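Local coordinates for protein chinitase A (Streptomyces coelicolor, PDB 3EBV) that probably hydrolyses chitin as a family 18 endochitinase, of which this chain is the TIM-barrel glycosidase domain, at residues S28-I33 against N281-S286; Q179-G184 against M269-N274; D200-L205 against L221-S226. All coordinates share one frame; numbering follows the deposited sequence.

Contact 1 of 3, residues S28-I33 against N281-S286. With SO4 (sulfate ion), chain B.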
loop_
_atom_site.group_PDB
_atom_site.type_symbol
_atom_site.label_atom_id
_atom_site.label_comp_id
_atom_site.label_asym_id
_atom_site.label_seq_id
_atom_site.Cartn_x
_atom_site.Cartn_y
_atom_site.Cartn_z
ATOM N N SER A 28 -10.340 13.077 -4.444
ATOM C CA SER A 28 -11.207 12.622 -3.358
ATOM C C SER A 28 -11.384 11.098 -3.310
ATOM O O SER A 28 -11.693 10.565 -2.232
ATOM C CB SER A 28 -12.582 13.290 -3.461
ATOM O OG SER A 28 -13.145 13.055 -4.708
ATOM N N ALA A 29 -11.157 10.430 -4.441
ATOM C CA ALA A 29 -11.296 8.961 -4.510
ATOM C C ALA A 29 -10.391 8.234 -3.536
ATOM O O ALA A 29 -10.682 7.089 -3.150
ATOM C CB ALA A 29 -10.994 8.482 -5.914
ATOM N N TYR A 30 -9.267 8.855 -3.149
ATOM C CA TYR A 30 -8.311 8.178 -2.299
ATOM C C TYR A 30 -8.720 8.237 -0.843
ATOM O O TYR A 30 -8.785 9.306 -0.233
ATOM C CB TYR A 30 -6.915 8.765 -2.500
ATOM C CG TYR A 30 -6.392 8.501 -3.879
ATOM C CD1 TYR A 30 -5.920 7.230 -4.224
ATOM C CD2 TYR A 30 -6.409 9.510 -4.874
ATOM C CE1 TYR A 30 -5.451 6.967 -5.503
ATOM C CE2 TYR A 30 -5.921 9.246 -6.173
ATOM C CZ TYR A 30 -5.434 7.971 -6.479
ATOM O OH TYR A 30 -4.914 7.631 -7.730
ATOM N N ASP A 31 -8.962 7.064 -0.266
ATOM C CA ASP A 31 -9.381 6.964 1.134
ATOM C C ASP A 31 -8.202 6.893 2.071
ATOM O O ASP A 31 -8.300 7.302 3.225
ATOM C CB ASP A 31 -10.206 5.696 1.322
ATOM C CG ASP A 31 -11.375 5.677 0.418
ATOM O OD1 ASP A 31 -12.311 6.501 0.612
ATOM O OD2 ASP A 31 -11.416 4.866 -0.508
ATOM N N ILE A 32 -7.095 6.325 1.595
ATOM C CA ILE A 32 -5.871 6.225 2.354
ATOM C C ILE A 32 -4.793 6.798 1.461
ATOM O O ILE A 32 -4.659 6.384 0.307
ATOM C CB ILE A 32 -5.501 4.762 2.732
ATOM C CG1 ILE A 32 -6.622 4.130 3.577
ATOM C CG2 ILE A 32 -4.166 4.718 3.497
ATOM C CD1 ILE A 32 -6.371 2.623 3.867
ATOM N N ILE A 33 -4.069 7.783 1.989
ATOM C CA ILE A 33 -2.957 8.414 1.265
ATOM C C ILE A 33 -1.674 8.034 1.975
ATOM O O ILE A 33 -1.513 8.333 3.176
ATOM C CB ILE A 33 -3.132 9.972 1.204
ATOM C CG1 ILE A 33 -4.453 10.336 0.536
ATOM C CG2 ILE A 33 -1.877 10.592 0.519
ATOM C CD1 ILE A 33 -4.846 11.829 0.745
ATOM N N ASN A 281 -6.209 11.598 -14.178
ATOM C CA ASN A 281 -6.995 10.939 -13.099
ATOM C C ASN A 281 -7.899 9.838 -13.664
ATOM O O ASN A 281 -8.922 9.510 -13.023
ATOM C CB ASN A 281 -7.772 11.941 -12.257
ATOM C CG ASN A 281 -6.854 12.885 -11.516
ATOM O OD1 ASN A 281 -5.747 12.499 -11.128
ATOM N ND2 ASN A 281 -7.318 14.119 -11.288
ATOM N N ALA A 282 -7.571 9.295 -14.834
ATOM C CA ALA A 282 -8.406 8.229 -15.425
ATOM C C ALA A 282 -8.469 7.019 -14.486
ATOM O O ALA A 282 -9.570 6.445 -14.270
ATOM C CB ALA A 282 -7.862 7.823 -16.775
ATOM N N TRP A 283 -7.348 6.646 -13.900
ATOM C CA TRP A 283 -7.334 5.422 -13.071
ATOM C C TRP A 283 -8.207 5.640 -11.836
ATOM O O TRP A 283 -9.109 4.816 -11.546
ATOM C CB TRP A 283 -5.884 5.055 -12.704
ATOM C CG TRP A 283 -5.691 3.669 -12.127
ATOM C CD1 TRP A 283 -5.254 2.565 -12.801
ATOM C CD2 TRP A 283 -5.892 3.273 -10.764
ATOM N NE1 TRP A 283 -5.181 1.471 -11.939
ATOM C CE2 TRP A 283 -5.575 1.872 -10.684
ATOM C CE3 TRP A 283 -6.353 3.928 -9.608
ATOM C CZ2 TRP A 283 -5.662 1.153 -9.477
ATOM C CZ3 TRP A 283 -6.422 3.225 -8.403
ATOM C CH2 TRP A 283 -6.111 1.835 -8.358
ATOM N N SER A 284 -7.972 6.698 -11.052
ATOM C CA SER A 284 -8.763 6.889 -9.842
ATOM C C SER A 284 -10.245 7.172 -10.160
ATOM O O SER A 284 -11.137 6.774 -9.372
ATOM C CB SER A 284 -8.175 7.941 -8.902
ATOM O OG SER A 284 -8.074 9.215 -9.554
ATOM N N ASN A 285 -10.525 7.850 -11.281
ATOM C CA ASN A 285 -11.934 8.082 -11.639
ATOM C C ASN A 285 -12.652 6.733 -11.784
ATOM O O ASN A 285 -13.747 6.566 -11.257
ATOM C CB ASN A 285 -12.070 8.881 -12.930
ATOM C CG ASN A 285 -11.910 10.378 -12.706
ATOM O OD1 ASN A 285 -11.925 10.846 -11.575
ATOM N ND2 ASN A 285 -11.836 11.123 -13.809
ATOM N N SER A 286 -12.051 5.795 -12.509
ATOM C CA SER A 286 -12.785 4.558 -12.869
ATOM C C SER A 286 -12.695 3.560 -11.717
ATOM O O SER A 286 -13.728 3.011 -11.308
ATOM C CB SER A 286 -12.216 3.964 -14.136
ATOM O OG SER A 286 -12.691 2.620 -14.279
HETATM S S SO4 B . -14.027 16.514 -5.965
HETATM O O1 SO4 B . -14.011 17.207 -4.688
HETATM O O2 SO4 B . -14.968 17.122 -6.915
HETATM O O3 SO4 B . -12.612 16.556 -6.482
HETATM O O4 SO4 B . -14.488 15.136 -5.778
#
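At the end of the barrel where its parallel strands start, Ala29 and Tyr30, just ahead of strand 32-40, pack against Ser284 and Trp283 in the first turn of the last helix, 282-292. Ala29 points its methyl toward the helix, with CB 3.9 Å from Ser284 O. Tyr30 reaches in from beside it: CG lies anti to the carbonyl carbon (chi1 -66°), which brings the phenol across to the helix, until OH stands 3.5 Å from Ser284 CB and CZ lies 3.7 Å from the same CB. OH also comes within 4.4 Å of Trp283 CE3. No hydrogen bond joins the two segments; instead the hydroxyls of Tyr30 and Ser284 both bond to OD2 of Asp276, in helix 273-278. In TIM-barrel terms, the last helix, which comes after the eighth strand and the short helix 273-278, is packed here against the lead-in to the second strand. A phenylalanine in place of Tyr30 would keep the ring against Ser284 but would probably leave Asp276 OD2 without one of its two hydroxyl partners. Farther out, Ser28 OG gives a 2.7 Å hydrogen bond to O4 of a sulfate, probably taken up from the crystallisation liquor.

Contact 2 of 3, residues Q179-G184 against M269-N274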
loop_
_atom_site.group_PDB
_atom_site.type_symbol
_atom_site.label_atom_id
_atom_site.label_comp_id
_atom_site.label_asym_id
_atom_site.label_seq_id
_atom_site.Cartn_x
_atom_site.Cartn_y
_atom_site.Cartn_z
ATOM N N GLN A 179 1.939 -5.256 -4.580
ATOM C CA GLN A 179 2.285 -4.593 -5.829
ATOM C C GLN A 179 2.214 -5.663 -6.940
ATOM O O GLN A 179 3.149 -6.462 -7.149
ATOM C CB GLN A 179 3.720 -4.036 -5.758
ATOM C CG GLN A 179 3.917 -3.033 -4.638
ATOM C CD GLN A 179 5.370 -2.552 -4.607
ATOM O OE1 GLN A 179 5.963 -2.231 -5.648
ATOM N NE2 GLN A 179 5.947 -2.522 -3.410
ATOM N N TYR A 180 1.066 -5.694 -7.633
ATOM C CA TYR A 180 0.884 -6.695 -8.713
ATOM C C TYR A 180 1.539 -6.196 -10.021
ATOM O O TYR A 180 0.887 -6.070 -11.093
ATOM C CB TYR A 180 -0.623 -6.956 -8.955
ATOM C CG TYR A 180 -1.331 -7.643 -7.813
ATOM C CD1 TYR A 180 -1.728 -8.981 -7.906
ATOM C CD2 TYR A 180 -1.636 -6.938 -6.638
ATOM C CE1 TYR A 180 -2.434 -9.608 -6.864
ATOM C CE2 TYR A 180 -2.289 -7.559 -5.584
ATOM C CZ TYR A 180 -2.707 -8.897 -5.694
ATOM O OH TYR A 180 -3.346 -9.499 -4.634
ATOM N N TYR A 181 2.813 -5.794 -9.907
ATOM C CA TYR A 181 3.484 -5.121 -11.034
ATOM C C TYR A 181 4.981 -5.115 -10.787
ATOM O O TYR A 181 5.454 -5.503 -9.716
ATOM C CB TYR A 181 2.942 -3.693 -11.230
ATOM C CG TYR A 181 3.011 -2.804 -9.997
ATOM C CD1 TYR A 181 4.137 -2.002 -9.731
ATOM C CD2 TYR A 181 1.919 -2.673 -9.158
ATOM C CE1 TYR A 181 4.172 -1.152 -8.588
ATOM C CE2 TYR A 181 1.934 -1.806 -8.041
ATOM C CZ TYR A 181 3.058 -1.057 -7.770
ATOM O OH TYR A 181 3.055 -0.269 -6.661
ATOM N N ASN A 182 5.715 -4.706 -11.827
ATOM C CA ASN A 182 7.197 -4.904 -11.878
ATOM C C ASN A 182 7.584 -6.318 -11.487
ATOM O O ASN A 182 8.549 -6.553 -10.755
ATOM C CB ASN A 182 7.958 -3.899 -10.966
ATOM C CG ASN A 182 7.796 -2.470 -11.405
ATOM O OD1 ASN A 182 7.846 -2.170 -12.601
ATOM N ND2 ASN A 182 7.560 -1.578 -10.445
ATOM N N SER A 183 6.840 -7.286 -12.015
ATOM C CA SER A 183 6.944 -8.674 -11.572
ATOM C C SER A 183 7.197 -9.648 -12.729
ATOM O O SER A 183 6.542 -9.534 -13.756
ATOM C CB SER A 183 5.621 -9.100 -10.893
ATOM O OG SER A 183 5.708 -10.432 -10.438
ATOM N N GLY A 184 8.075 -10.620 -12.479
ATOM C CA GLY A 184 8.179 -11.786 -13.334
ATOM C C GLY A 184 6.915 -12.653 -13.161
ATOM O O GLY A 184 6.021 -12.361 -12.323
HETATM N N MSE A 269 -5.218 -0.266 -4.827
HETATM C CA MSE A 269 -4.135 0.669 -4.454
HETATM C C MSE A 269 -3.441 1.080 -5.747
HETATM O O MSE A 269 -3.398 0.308 -6.718
HETATM C CB MSE A 269 -3.130 -0.037 -3.528
HETATM C CG MSE A 269 -1.868 0.799 -3.225
HETATM SE SE MSE A 269 -0.457 0.537 -4.625
HETATM C CE MSE A 269 0.538 -0.938 -3.806
ATOM N N THR A 270 -2.875 2.307 -5.783
ATOM C CA THR A 270 -2.023 2.647 -6.936
ATOM C C THR A 270 -0.764 3.444 -6.572
ATOM O O THR A 270 -0.772 4.313 -5.660
ATOM C CB THR A 270 -2.814 3.384 -8.038
ATOM O OG1 THR A 270 -2.053 3.409 -9.256
ATOM C CG2 THR A 270 -3.148 4.800 -7.627
ATOM N N TRP A 271 0.293 3.099 -7.320
ATOM C CA TRP A 271 1.500 3.931 -7.393
ATOM C C TRP A 271 1.363 4.698 -8.708
ATOM O O TRP A 271 1.392 4.056 -9.775
ATOM C CB TRP A 271 2.723 3.028 -7.451
ATOM C CG TRP A 271 3.972 3.865 -7.625
ATOM C CD1 TRP A 271 4.612 4.122 -8.811
ATOM C CD2 TRP A 271 4.672 4.576 -6.602
ATOM N NE1 TRP A 271 5.696 4.973 -8.577
ATOM C CE2 TRP A 271 5.757 5.243 -7.231
ATOM C CE3 TRP A 271 4.498 4.695 -5.216
ATOM C CZ2 TRP A 271 6.662 6.049 -6.504
ATOM C CZ3 TRP A 271 5.381 5.481 -4.496
ATOM C CH2 TRP A 271 6.461 6.141 -5.147
ATOM N N SER A 272 1.184 6.034 -8.703
ATOM C CA SER A 272 1.086 6.933 -7.551
ATOM C C SER A 272 -0.002 7.964 -7.890
ATOM O O SER A 272 -0.429 8.072 -9.042
ATOM C CB SER A 272 2.413 7.697 -7.330
ATOM O OG SER A 272 2.696 8.471 -8.507
ATOM N N THR A 273 -0.416 8.761 -6.915
ATOM C CA THR A 273 -1.384 9.843 -7.190
ATOM C C THR A 273 -0.794 10.803 -8.251
ATOM O O THR A 273 -1.531 11.322 -9.098
ATOM C CB THR A 273 -1.795 10.594 -5.904
ATOM O OG1 THR A 273 -0.669 11.283 -5.360
ATOM C CG2 THR A 273 -2.284 9.597 -4.828
ATOM N N ASN A 274 0.515 10.975 -8.218
ATOM C CA ASN A 274 1.178 11.933 -9.158
ATOM C C ASN A 274 1.101 11.424 -10.571
ATOM O O ASN A 274 0.769 12.189 -11.512
ATOM C CB ASN A 274 2.632 12.141 -8.714
ATOM C CG ASN A 274 2.725 12.553 -7.261
ATOM O OD1 ASN A 274 2.679 11.707 -6.337
ATOM N ND2 ASN A 274 2.868 13.866 -7.024
#
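Tyr181 lies at about a right angle to both Trp271 and Met269, and its hydroxyl end makes most of the contact. OH comes 3.4 Å from Trp271 CB, with CZ 4.1 Å from the same carbon, so the phenol meets the tryptophan mainly at its CB, where the indole begins. A first torsion placing CG between the backbone N and the carbonyl carbon (chi1 55°) aims the Tyr181 ring across at the strand. Met269, present as selenomethionine, starts out extended and then bends at chi2 and chi3 (-87° and -92°), which brings CE to 3.9 Å from Tyr181 OH and 4.1 Å from Gln179 CG. Gln179 also packs on Tyr181 within its own segment: its CB sits 3.6 Å above one face of the ring, toward the rim. Its amide NE2 leaves the contact to bond Ala149 O and Glu121 OE2, the glutamate that ends the DxxDxDxE signature of family 18. The peptide between Trp271 and Ser272 is cis, and Ser272 CB lies over the centre of the indole; in family 18 relatives such a cis tryptophan floors the sugar-binding cleft, a role consistent with this position. Strand 219-224 runs between strands 175-179 and 267-271, its Pro224 touching Tyr181, while Tyr180 turns to helix 199-210.

Contact 3 of 3, residues D200-L205 against L221-S226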
loop_
_atom_site.group_PDB
_atom_site.type_symbol
_atom_site.label_atom_id
_atom_site.label_comp_id
_atom_site.label_asym_id
_atom_site.label_seq_id
_atom_site.Cartn_x
_atom_site.Cartn_y
_atom_site.Cartn_z
ATOM N N ASP A 200 -6.073 -12.449 -14.653
ATOM C CA ASP A 200 -5.792 -13.674 -13.901
ATOM C C ASP A 200 -4.616 -13.502 -12.925
ATOM O O ASP A 200 -4.577 -14.122 -11.870
ATOM C CB ASP A 200 -5.417 -14.836 -14.858
ATOM C CG ASP A 200 -6.609 -15.493 -15.550
ATOM O OD1 ASP A 200 -7.773 -15.280 -15.146
ATOM O OD2 ASP A 200 -6.302 -16.245 -16.508
ATOM N N PHE A 201 -3.641 -12.665 -13.289
ATOM C CA PHE A 201 -2.529 -12.416 -12.337
ATOM C C PHE A 201 -3.099 -11.799 -11.071
ATOM O O PHE A 201 -2.668 -12.160 -9.963
ATOM C CB PHE A 201 -1.576 -11.437 -12.986
ATOM C CG PHE A 201 -0.207 -11.310 -12.320
ATOM C CD1 PHE A 201 0.758 -12.311 -12.425
ATOM C CD2 PHE A 201 0.107 -10.127 -11.641
ATOM C CE1 PHE A 201 2.054 -12.119 -11.865
ATOM C CE2 PHE A 201 1.405 -9.948 -11.084
ATOM C CZ PHE A 201 2.356 -10.899 -11.191
ATOM N N LEU A 202 -4.051 -10.883 -11.218
ATOM C CA LEU A 202 -4.659 -10.260 -10.040
ATOM C C LEU A 202 -5.448 -11.270 -9.220
ATOM O O LEU A 202 -5.292 -11.386 -8.005
ATOM C CB LEU A 202 -5.550 -9.076 -10.441
ATOM C CG LEU A 202 -4.852 -8.023 -11.329
ATOM C CD1 LEU A 202 -5.781 -6.871 -11.636
ATOM C CD2 LEU A 202 -3.560 -7.501 -10.652
ATOM N N THR A 203 -6.351 -11.995 -9.893
ATOM C CA THR A 203 -7.245 -12.865 -9.120
ATOM C C THR A 203 -6.564 -14.101 -8.553
ATOM O O THR A 203 -6.831 -14.477 -7.391
ATOM C CB THR A 203 -8.479 -13.292 -9.989
ATOM O OG1 THR A 203 -7.998 -13.959 -11.175
ATOM C CG2 THR A 203 -9.284 -12.075 -10.408
ATOM N N ALA A 204 -5.714 -14.748 -9.355
ATOM C CA ALA A 204 -5.037 -15.952 -8.910
ATOM C C ALA A 204 -4.006 -15.726 -7.805
ATOM O O ALA A 204 -3.781 -16.617 -6.967
ATOM C CB ALA A 204 -4.433 -16.704 -10.103
ATOM N N LEU A 205 -3.337 -14.562 -7.834
ATOM C CA LEU A 205 -2.383 -14.259 -6.763
ATOM C C LEU A 205 -3.110 -13.709 -5.532
ATOM O O LEU A 205 -2.693 -14.038 -4.409
ATOM C CB LEU A 205 -1.324 -13.252 -7.253
ATOM C CG LEU A 205 -0.135 -13.896 -7.979
ATOM C CD1 LEU A 205 -0.505 -14.656 -9.243
ATOM C CD2 LEU A 205 0.876 -12.790 -8.336
ATOM N N LEU A 221 -5.780 -4.732 -4.190
ATOM C CA LEU A 221 -5.095 -4.955 -5.481
ATOM C C LEU A 221 -4.295 -3.687 -5.839
ATOM O O LEU A 221 -4.903 -2.676 -6.211
ATOM C CB LEU A 221 -6.120 -5.271 -6.611
ATOM C CG LEU A 221 -7.066 -6.446 -6.283
ATOM C CD1 LEU A 221 -7.891 -6.639 -7.523
ATOM C CD2 LEU A 221 -6.309 -7.725 -6.014
ATOM N N GLY A 222 -2.957 -3.783 -5.758
ATOM C CA GLY A 222 -2.091 -2.612 -6.074
ATOM C C GLY A 222 -1.592 -2.679 -7.526
ATOM O O GLY A 222 -1.029 -3.670 -7.948
ATOM N N LEU A 223 -1.804 -1.574 -8.246
ATOM C CA LEU A 223 -1.443 -1.495 -9.676
ATOM C C LEU A 223 -0.739 -0.173 -9.966
ATOM O O LEU A 223 -0.909 0.809 -9.239
ATOM C CB LEU A 223 -2.715 -1.530 -10.555
ATOM C CG LEU A 223 -3.362 -2.880 -10.915
ATOM C CD1 LEU A 223 -2.361 -3.800 -11.573
ATOM C CD2 LEU A 223 -4.024 -3.536 -9.641
ATOM N N PRO A 224 -0.005 -0.111 -11.096
ATOM C CA PRO A 224 0.547 1.195 -11.530
ATOM C C PRO A 224 -0.603 2.070 -12.047
ATOM O O PRO A 224 -1.535 1.567 -12.730
ATOM C CB PRO A 224 1.492 0.816 -12.708
ATOM C CG PRO A 224 1.703 -0.693 -12.593
ATOM C CD PRO A 224 0.330 -1.163 -12.051
ATOM N N ALA A 225 -0.513 3.378 -11.805
ATOM C CA ALA A 225 -1.577 4.286 -12.245
ATOM C C ALA A 225 -1.655 4.448 -13.769
ATOM O O ALA A 225 -2.692 4.843 -14.303
ATOM C CB ALA A 225 -1.403 5.670 -11.604
ATOM N N SER A 226 -0.511 4.252 -14.415
ATOM C CA SER A 226 -0.348 4.470 -15.858
ATOM C C SER A 226 0.875 3.688 -16.328
ATOM O O SER A 226 1.616 3.137 -15.511
ATOM C CB SER A 226 -0.097 5.977 -16.125
ATOM O OG SER A 226 1.239 6.316 -15.758
#
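This is helix-on-strand packing in the outer layer of the barrel: Leu202, on helix 199-210, settles onto Leu221 and Leu223 of strand 219-224, and all three are buried. The side chains that meet are all aliphatic, no hydrogen bond joins the segments, and Leu202 supplies about half of the surface hidden in the contact. Its side chain points at the strand and meets Leu223 tip to tip, CD2 lying 4.0 Å from Leu223 CD1 and 4.1 Å from Leu223 CD2, so that a single methyl faces both ends of the opposing fork. Leu202 CG stands anti to the carbonyl carbon (chi1 -53°); chi2 extends CD1, and it is the other branch, CD2, that faces Leu223. Leu221 approaches nearer the helix backbone: its CD1 is 4.5 Å from Leu202 CB, and its CD2 is 4.3 Å from Leu202 O. These are looser distances than those to Leu223, although the closest pair of alpha carbons is Leu202 with Leu221, 7.0 Å apart. Between the two leucines of the strand sits Gly222, where a side chain would point away from the helix. Helix 237-249 closes the layer from beside, setting Ala243 against Leu202 and Val240 against Leu223, and Tyr180 also touches Leu202. Strands 175-179 and 219-224 are parallel neighbours joined through helix 199-210, which is the beta-alpha-beta crossover repeated around a TIM barrel, with aliphatic side chains sealing the helix to the outside of the sheet.

Overall arrangement
From the N terminus, the chain enters contact 1 at 28-33, before the second barrel strand, and returns to it only at 281-286, so this contact closes the longest loop and draws the last helix onto the start of the fold. Contact 2 opens at 179-184 and closes at 269-274, inside that span; contact 3, from 200-205 to 221-226, is the innermost, and none of the three cross. Contacts 2 and 3 meet through the paired strands 219-224 and 267-271, where Met269 N lies 2.8 Å from Leu221 O. Trp283 packs on Thr270 and Ala225, linking contact 1 to both others around one barrel sheet.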